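PDB 5M6Q: secreted protein from Kutzneria albida DSM 43870, which probably acts as a microbial transglutaminase, cross-linking proteins by transferring the gamma-acyl group of glutamine side chains to amines. Local coordinates for residues W139-E142 / R143-T147. Numbering follows the deposited sequence.
Sequences WSEE and RAHTT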
loop_
_atom_site.group_PDB
_atom_site.type_symbol
_atom_site.label_atom_id
_atom_site.label_comp_id
_atom_site.label_asym_id
_atom_site.label_seq_id
_atom_site.Cartn_x
_atom_site.Cartn_y
_atom_site.Cartn_z
ATOM N N TRP A 139 11.650 6.066 23.096
ATOM C CA TRP A 139 10.870 4.897 23.506
ATOM C C TRP A 139 11.787 3.847 24.121
ATOM O O TRP A 139 12.931 3.682 23.696
ATOM C CB TRP A 139 10.124 4.274 22.322
ATOM C CG TRP A 139 9.022 5.082 21.752
ATOM C CD1 TRP A 139 8.553 6.287 22.201
ATOM C CD2 TRP A 139 8.226 4.738 20.618
ATOM N NE1 TRP A 139 7.515 6.715 21.407
ATOM C CE2 TRP A 139 7.288 5.779 20.433
ATOM C CE3 TRP A 139 8.206 3.643 19.743
ATOM C CZ2 TRP A 139 6.350 5.759 19.405
ATOM C CZ3 TRP A 139 7.279 3.632 18.716
ATOM C CH2 TRP A 139 6.363 4.682 18.556
ATOM N N SER A 140 11.286 3.142 25.123
ATOM C CA SER A 140 11.956 1.955 25.607
ATOM C C SER A 140 11.859 0.878 24.538
ATOM O O SER A 140 11.042 0.975 23.610
ATOM C CB SER A 140 11.317 1.459 26.896
ATOM O OG SER A 140 9.992 1.020 26.627
ATOM N N GLU A 141 12.675 -0.157 24.669
ATOM C CA GLU A 141 12.601 -1.286 23.746
ATOM C C GLU A 141 11.242 -1.986 23.835
ATOM O O GLU A 141 10.710 -2.461 22.826
ATOM C CB GLU A 141 13.724 -2.285 24.024
ATOM C CG GLU A 141 13.749 -3.463 23.071
ATOM C CD GLU A 141 14.787 -4.489 23.461
ATOM O OE1 GLU A 141 14.893 -4.783 24.673
ATOM O OE2 GLU A 141 15.502 -4.988 22.562
ATOM N N GLU A 142 10.675 -2.047 25.035
ATOM C CA GLU A 142 9.381 -2.703 25.191
ATOM C C GLU A 142 8.302 -1.915 24.438
ATOM O O GLU A 142 7.438 -2.500 23.790
ATOM C CB GLU A 142 9.003 -2.856 26.669
ATOM C CG GLU A 142 7.664 -3.581 26.889
ATOM C CD GLU A 142 7.229 -3.614 28.355
ATOM O OE1 GLU A 142 7.926 -3.007 29.202
ATOM O OE2 GLU A 142 6.189 -4.250 28.662
ATOM N N ARG A 143 8.362 -0.588 24.498
ATOM C CA ARG A 143 7.400 0.216 23.754
ATOM C C ARG A 143 7.590 0.056 22.243
ATOM O O ARG A 143 6.614 -0.132 21.510
ATOM C CB ARG A 143 7.490 1.696 24.118
ATOM C CG ARG A 143 6.494 2.538 23.333
ATOM C CD ARG A 143 6.305 3.946 23.894
ATOM N NE ARG A 143 5.225 4.635 23.184
ATOM C CZ ARG A 143 4.995 5.947 23.234
ATOM N NH1 ARG A 143 5.771 6.737 23.962
ATOM N NH2 ARG A 143 3.991 6.473 22.545
ATOM N N ALA A 144 8.840 0.136 21.783
ATOM C CA ALA A 144 9.126 0.000 20.353
ATOM C C ALA A 144 8.583 -1.318 19.808
ATOM O O ALA A 144 8.031 -1.363 18.720
ATOM C CB ALA A 144 10.631 0.098 20.084
ATOM N N HIS A 145 8.737 -2.390 20.574
ATOM C CA HIS A 145 8.409 -3.711 20.063
ATOM C C HIS A 145 6.972 -4.149 20.303
ATOM O O HIS A 145 6.589 -5.229 19.871
ATOM C CB HIS A 145 9.366 -4.735 20.654
ATOM C CG HIS A 145 10.777 -4.555 20.191
ATOM N ND1 HIS A 145 11.112 -3.727 19.141
ATOM C CD2 HIS A 145 11.938 -5.081 20.641
ATOM C CE1 HIS A 145 12.421 -3.755 18.960
ATOM N NE2 HIS A 145 12.945 -4.571 19.858
ATOM N N THR A 146 6.168 -3.324 20.971
ATOM C CA THR A 146 4.763 -3.674 21.137
ATOM C C THR A 146 3.830 -2.666 20.484
ATOM O O THR A 146 2.650 -2.943 20.330
ATOM C CB THR A 146 4.364 -3.794 22.619
ATOM O OG1 THR A 146 4.547 -2.526 23.259
ATOM C CG2 THR A 146 5.209 -4.845 23.317
ATOM N N THR A 147 4.346 -1.500 20.109
ATOM C CA THR A 147 3.486 -0.440 19.581
ATOM C C THR A 147 2.777 -0.878 18.301
ATOM O O THR A 147 1.616 -0.545 18.093
ATOM C CB THR A 147 4.283 0.871 19.321
ATOM O OG1 THR A 147 4.690 1.445 20.572
ATOM C CG2 THR A 147 3.445 1.892 18.570
#
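Trp139, just ahead of the short helix 141-146, lays one face of its indole along the extended side chain of Arg143. With CG of Arg143 anti to its own backbone N (chi1 180°) and the chain straight as far as NE, Arg143 CD comes squarely over the five-membered ring of Trp139, 3.6 Å from its centroid. The guanidinium then stacks on the pyrrole end, its plane 22° from the ring and Arg143 CZ 3.7 Å from the centroid of the Trp139 five-membered ring, an off-centre cation-pi contact. Further along the indole, CZ3 and CH2 meet OG1 and CG2 of Thr147, while Trp139 CE3 lies 3.8 Å from Ala144 CA, where a small residue lets the helix backbone come close; Tyr148 and Thr161 also touch this buried ring. Replacing Trp139 with an alanine would probably leave the Arg143 guanidinium free to swing and open a gap beside Ala144 and Thr147.

Ser140 is the N-cap: its short side chain puts Ser140 OG where it accepts from Arg143 N at 3.1 Å, an amide with no carbonyl four residues back within the helix, and its carbonyl receives Ala144 N in a nearly straight bond (169° at the hydrogen). The helix that Ser140 caps belongs to the long connection between strands 122-131 and 174-179 of the antiparallel sheet.

Glu141 CG lies 3.4 Å from His145 CD2, its aliphatic part resting against the CD2-NE2 side of the imidazole; the Glu141 carbonyl O accepts from His145 N and lies over one face of the ring. Glu142 O accepts from Thr146 OG1 at 2.9 Å, a short hydroxyl side chain reaching back four residues.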